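Local coordinates for protein major allergen Alt a 1 (Alternaria alternata, PDB 3V0R) that may bind host plant thaumatin-like proteins and inhibit their beta-glucanase activity, and is a secreted, disulfide-linked homodimeric fungal allergen, at residues W16-F21 and L34-K39; A96-P101 and A120-T125. One frame throughout, in Å; residues are numbered along the deposited sequence.

Contact 1: residues W16-F21 and L34-K39. With 0FU (2,5,6-triaminopyrimidin-4-ol), chain M; SO4 (sulfate ion), chain B.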
# COMPACT_ATOMS: atom_id res chain seq x y z
N TRP A 16 11.64 -21.50 -2.45
CA TRP A 16 10.63 -20.71 -1.75
C TRP A 16 9.33 -21.43 -1.72
O TRP A 16 9.03 -22.20 -2.65
CB TRP A 16 10.46 -19.35 -2.40
CG TRP A 16 11.63 -18.43 -2.35
CD1 TRP A 16 12.78 -18.54 -1.61
CD2 TRP A 16 11.80 -17.18 -3.11
NE1 TRP A 16 13.60 -17.47 -1.84
CE2 TRP A 16 13.04 -16.64 -2.74
CE3 TRP A 16 11.04 -16.53 -4.06
CZ2 TRP A 16 13.52 -15.45 -3.28
CZ3 TRP A 16 11.50 -15.34 -4.57
CH2 TRP A 16 12.75 -14.84 -4.22
N LYS A 17 8.50 -21.16 -0.70
CA LYS A 17 7.19 -21.80 -0.56
C LYS A 17 6.15 -20.83 -1.03
O LYS A 17 6.22 -19.64 -0.67
CB LYS A 17 6.96 -22.07 0.92
CG LYS A 17 5.63 -22.76 1.22
CD LYS A 17 5.53 -23.07 2.72
CE LYS A 17 4.88 -21.90 3.43
NZ LYS A 17 4.59 -22.20 4.88
N ILE A 18 5.19 -21.32 -1.82
CA ILE A 18 4.09 -20.54 -2.33
C ILE A 18 2.85 -21.09 -1.63
O ILE A 18 2.62 -22.29 -1.54
CB ILE A 18 3.90 -20.63 -3.86
CG1 ILE A 18 5.22 -20.40 -4.58
CG2 ILE A 18 2.75 -19.68 -4.30
CD1 ILE A 18 5.76 -18.98 -4.55
N SER A 19 2.06 -20.20 -1.09
CA SER A 19 0.86 -20.58 -0.34
C SER A 19 -0.22 -19.48 -0.43
O SER A 19 0.02 -18.35 -0.90
CB SER A 19 1.17 -20.84 1.16
OG SER A 19 1.69 -19.66 1.74
N GLU A 20 -1.40 -19.84 0.05
CA GLU A 20 -2.57 -18.90 0.06
C GLU A 20 -2.86 -18.22 -1.28
O GLU A 20 -3.15 -17.02 -1.42
CB GLU A 20 -2.49 -17.95 1.28
CG GLU A 20 -1.95 -18.48 2.65
CD GLU A 20 -2.30 -19.95 3.17
OE1 GLU A 20 -1.34 -20.45 3.74
OE2 GLU A 20 -3.45 -20.59 3.16
N PHE A 21 -2.82 -19.02 -2.33
CA PHE A 21 -3.25 -18.54 -3.63
C PHE A 21 -4.70 -18.10 -3.53
O PHE A 21 -5.52 -18.75 -2.89
CB PHE A 21 -3.20 -19.69 -4.68
CG PHE A 21 -3.72 -19.30 -6.03
CD1 PHE A 21 -3.00 -18.50 -6.84
CD2 PHE A 21 -4.97 -19.67 -6.41
CE1 PHE A 21 -3.46 -18.17 -8.11
CE2 PHE A 21 -5.49 -19.32 -7.66
CZ PHE A 21 -4.73 -18.55 -8.51
N LEU A 34 -5.56 -11.57 -8.53
CA LEU A 34 -4.77 -12.77 -8.34
C LEU A 34 -3.68 -12.48 -7.33
O LEU A 34 -3.06 -11.41 -7.37
CB LEU A 34 -4.14 -13.13 -9.71
CG LEU A 34 -3.80 -14.50 -10.21
CD1 LEU A 34 -4.94 -15.46 -10.21
CD2 LEU A 34 -3.39 -14.32 -11.68
N GLY A 35 -3.41 -13.43 -6.45
CA GLY A 35 -2.35 -13.29 -5.50
C GLY A 35 -1.95 -14.55 -4.77
O GLY A 35 -2.65 -15.55 -4.79
N PHE A 36 -0.80 -14.46 -4.08
CA PHE A 36 -0.27 -15.60 -3.35
C PHE A 36 0.85 -15.13 -2.45
O PHE A 36 1.32 -14.02 -2.60
CB PHE A 36 0.24 -16.71 -4.31
CG PHE A 36 1.15 -16.19 -5.35
CD1 PHE A 36 0.65 -15.76 -6.59
CD2 PHE A 36 2.54 -16.12 -5.12
CE1 PHE A 36 1.50 -15.23 -7.54
CE2 PHE A 36 3.39 -15.59 -6.10
CZ PHE A 36 2.87 -15.15 -7.30
N ASN A 37 1.18 -15.91 -1.45
CA ASN A 37 2.24 -15.58 -0.49
C ASN A 37 3.50 -16.30 -0.90
O ASN A 37 3.43 -17.47 -1.39
CB ASN A 37 1.85 -16.03 0.93
CG ASN A 37 0.73 -15.18 1.54
OD1 ASN A 37 0.46 -14.02 1.10
ND2 ASN A 37 0.09 -15.72 2.63
N ILE A 38 4.63 -15.65 -0.73
CA ILE A 38 5.95 -16.25 -1.03
C ILE A 38 6.82 -16.18 0.21
O ILE A 38 6.94 -15.08 0.83
CB ILE A 38 6.66 -15.47 -2.11
CG1 ILE A 38 5.84 -15.44 -3.40
CG2 ILE A 38 8.09 -16.01 -2.34
CD1 ILE A 38 6.58 -14.75 -4.52
N LYS A 39 7.40 -17.28 0.61
CA LYS A 39 8.22 -17.34 1.83
C LYS A 39 9.51 -18.08 1.63
O LYS A 39 9.52 -19.16 1.02
CB LYS A 39 7.40 -18.00 2.95
CG LYS A 39 8.00 -17.88 4.33
CD LYS A 39 7.19 -18.56 5.42
CE LYS A 39 7.58 -18.02 6.79
NZ LYS A 39 9.03 -18.13 7.06
C4 0FU M . -3.51 -9.67 -2.03
N3 0FU M . -4.30 -9.84 -3.09
C2 0FU M . -4.63 -11.08 -3.50
NAA 0FU M . -5.43 -11.18 -4.57
N1 0FU M . -4.18 -12.19 -2.84
C6 0FU M . -3.38 -12.06 -1.77
NAB 0FU M . -2.90 -13.13 -1.12
C5 0FU M . -3.04 -10.77 -1.35
NAC 0FU M . -2.25 -10.53 -0.31
O4 0FU M . -3.15 -8.45 -1.55
S SO4 B . 3.24 -19.52 7.22
O1 SO4 B . 3.46 -19.48 5.74
O2 SO4 B . 3.07 -20.95 7.62
O3 SO4 B . 4.43 -18.92 7.90
O4 SO4 B . 2.02 -18.80 7.69
O HOH W 1 -2.35 -14.73 -0.27
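K17 with K39 and S19 with N37 form the hydrogen-bonded pairs of a beta hairpin in the Alt a 1 beta-barrel, and illustrate how one antiparallel ladder can separate two environments. Four backbone bonds join the strands. The bond from N37 N to S19 O is short at 2.8 Å and nearly straight. Its counterpart, S19 N to N37 O, is longer at 3.1 Å. Beyond this rung two residues, E20 and F21, stand opposite the single residue F36, a beta bulge in which E20 takes a positive phi; water 1 donates to the E20 carbonyl O.

Apolar contacts occupy the face of I18 and I38. Lying side by side, these two meet through I18 CD1 and I38 CG1 at 3.7 Å, while I38 CG2 comes to 3.5 Å from CE3 of W16, whose indole also touches bound 8-aminooctanoic acid. F36 CG sits between its backbone N and carbonyl carbon (chi1 51°), and CD2 of the ring meets I18 CG2.

Polar groups take the other face. K17 NZ hydrogen-bonds to O1 of a sulfate, probably from the crystallisation liquor, and to N109 OD1 of the second subunit; N37 OD1 is hydrogen-bonded to T49 OG1. In the ligand pocket G35, lacking a side chain, lets N1 of 2,5,6-triaminopyrimidin-4-ol approach within 3.4 Å of its CA.

Contact 2: residues A96-P101 and A120-T125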
# COMPACT_ATOMS: atom_id res chain seq x y z
N ALA A 96 11.60 -19.14 -12.11
CA ALA A 96 11.14 -20.29 -11.39
C ALA A 96 9.70 -20.57 -11.77
O ALA A 96 8.94 -19.62 -12.02
CB ALA A 96 11.21 -20.10 -9.85
N THR A 97 9.31 -21.84 -11.72
CA THR A 97 7.94 -22.16 -12.08
C THR A 97 7.29 -23.11 -11.13
O THR A 97 7.95 -23.88 -10.46
CB THR A 97 7.80 -22.76 -13.54
OG1 THR A 97 8.42 -24.06 -13.60
CG2 THR A 97 8.35 -21.82 -14.64
N ALA A 98 5.95 -23.09 -11.14
CA ALA A 98 5.15 -24.07 -10.41
C ALA A 98 3.74 -24.13 -10.89
O ALA A 98 3.29 -23.26 -11.61
CB ALA A 98 5.15 -23.71 -8.89
N THR A 99 3.02 -25.15 -10.46
CA THR A 99 1.59 -25.25 -10.58
C THR A 99 1.03 -24.86 -9.21
O THR A 99 1.55 -25.34 -8.18
CB THR A 99 1.12 -26.70 -10.93
OG1 THR A 99 1.59 -27.07 -12.24
CG2 THR A 99 -0.40 -26.77 -10.95
N LEU A 100 -0.02 -24.04 -9.19
CA LEU A 100 -0.65 -23.65 -7.90
C LEU A 100 -2.06 -24.25 -7.90
O LEU A 100 -2.98 -23.68 -8.42
CB LEU A 100 -0.70 -22.15 -7.78
CG LEU A 100 0.55 -21.35 -8.01
CD1 LEU A 100 0.36 -19.90 -7.65
CD2 LEU A 100 1.74 -21.90 -7.18
N PRO A 101 -2.23 -25.45 -7.33
CA PRO A 101 -3.53 -26.11 -7.40
C PRO A 101 -4.54 -25.29 -6.63
O PRO A 101 -4.24 -24.77 -5.51
CB PRO A 101 -3.32 -27.43 -6.69
CG PRO A 101 -1.85 -27.58 -6.51
CD PRO A 101 -1.23 -26.26 -6.61
N ALA A 120 -3.27 -26.42 -1.86
CA ALA A 120 -2.00 -27.01 -1.48
C ALA A 120 -0.91 -26.00 -1.66
O ALA A 120 -0.99 -25.14 -2.55
CB ALA A 120 -1.66 -28.22 -2.34
N ASP A 121 0.14 -26.11 -0.84
CA ASP A 121 1.31 -25.28 -1.05
C ASP A 121 2.10 -25.82 -2.25
O ASP A 121 1.88 -26.96 -2.64
CB ASP A 121 2.22 -25.36 0.17
CG ASP A 121 1.66 -24.65 1.39
OD1 ASP A 121 0.66 -23.98 1.36
OD2 ASP A 121 2.31 -24.76 2.44
N ALA A 122 2.98 -25.00 -2.83
CA ALA A 122 3.88 -25.40 -3.91
C ALA A 122 5.26 -24.85 -3.55
O ALA A 122 5.36 -23.87 -2.85
CB ALA A 122 3.43 -24.81 -5.27
N TYR A 123 6.30 -25.48 -4.07
CA TYR A 123 7.66 -25.06 -3.84
C TYR A 123 8.30 -24.71 -5.15
O TYR A 123 8.15 -25.45 -6.15
CB TYR A 123 8.37 -26.16 -3.12
CG TYR A 123 7.92 -26.28 -1.70
CD1 TYR A 123 6.79 -27.03 -1.36
CD2 TYR A 123 8.57 -25.58 -0.67
CE1 TYR A 123 6.31 -27.03 -0.03
CE2 TYR A 123 8.15 -25.64 0.64
CZ TYR A 123 7.04 -26.36 0.95
OH TYR A 123 6.65 -26.38 2.24
N ILE A 124 8.99 -23.59 -5.23
CA ILE A 124 9.59 -23.20 -6.50
C ILE A 124 11.13 -23.24 -6.29
O ILE A 124 11.62 -22.92 -5.18
CB ILE A 124 9.15 -21.77 -6.97
CG1 ILE A 124 9.36 -20.64 -5.96
CG2 ILE A 124 7.70 -21.75 -7.43
CD1 ILE A 124 10.71 -19.89 -6.08
N THR A 125 11.86 -23.51 -7.35
CA THR A 125 13.33 -23.43 -7.36
C THR A 125 13.76 -22.34 -8.34
O THR A 125 13.43 -22.33 -9.55
CB THR A 125 14.01 -24.81 -7.70
OG1 THR A 125 13.61 -25.80 -6.77
CG2 THR A 125 15.62 -24.69 -7.67
O HOH W 2 10.31 -24.78 -9.44
O HOH W 3 -1.79 -23.53 -4.66
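I124 meets A98 by virtue of its first torsion: at chi1 54° CG1 lies between the backbone N and the carbonyl carbon, which puts CG2 beside the N, 3.5 Å from A98 CB. The other branch of the isoleucine ends at CD1, 3.8 Å from A96 CB, so the forked side chain spans two alternate residues of the opposing strand. In L100, CG is anti to the carbonyl carbon (chi1 -51°), and its CD2 reaches A122 CB at 3.9 Å.

The two segments belong to a beta hairpin of the barrel, strands 93-106 and 114-128, and are an instructive case of a ladder that has opened. No direct hydrogen bond links 96-101 to 120-125, and the short strand axes approach only to 5.6 Å. The methyls of A96, A98 and A122 and the branches of I124 instead fill the gap in place of backbone bonds. A98 CB and A122 CB face each other at 4.2 Å, and A96 CB abuts the carbonyl O of T125 at 3.2 Å. A122 CB similarly approaches T99 O.

Water replaces part of the missing ladder. Water 2 donates to T97 O at 2.7 Å and accepts from T125 N, restoring a link between the backbones; water 3 donates to both P101 O and A120 O. By contrast, A120 N is buried here without any partner.

On their outer sides both strands keep regular partners. A96 and A98 are bonded through their backbones to L84 and L82 of strand 81-87, and A122 to strand 15-25, so the opened seam runs between two intact strand pairings, while P101 resumes direct pairing with V119.

Overall arrangement
Together the two contacts show how differently neighbouring strands of one barrel sheet can be joined. Contact 1 is largely buried, a direct ladder interrupted by one bulge, with an apolar face and a polar one that takes part in subunit contacts; ligands are met at its ends, by W16 and around G35. Contact 2, only partly buried, relies on methyl groups and bridging waters. Their centres lie 9 Å apart, and strand 15-25 of contact 1 and strand 114-128 of contact 2 are antiparallel neighbours in the sheet: I18 N is probably hydrogen-bonded to A122 O, and W16 O to I124 N. K17 and S19 also pack against Y123 and D121. Both contacts touch the second subunit, contact 2 through D121.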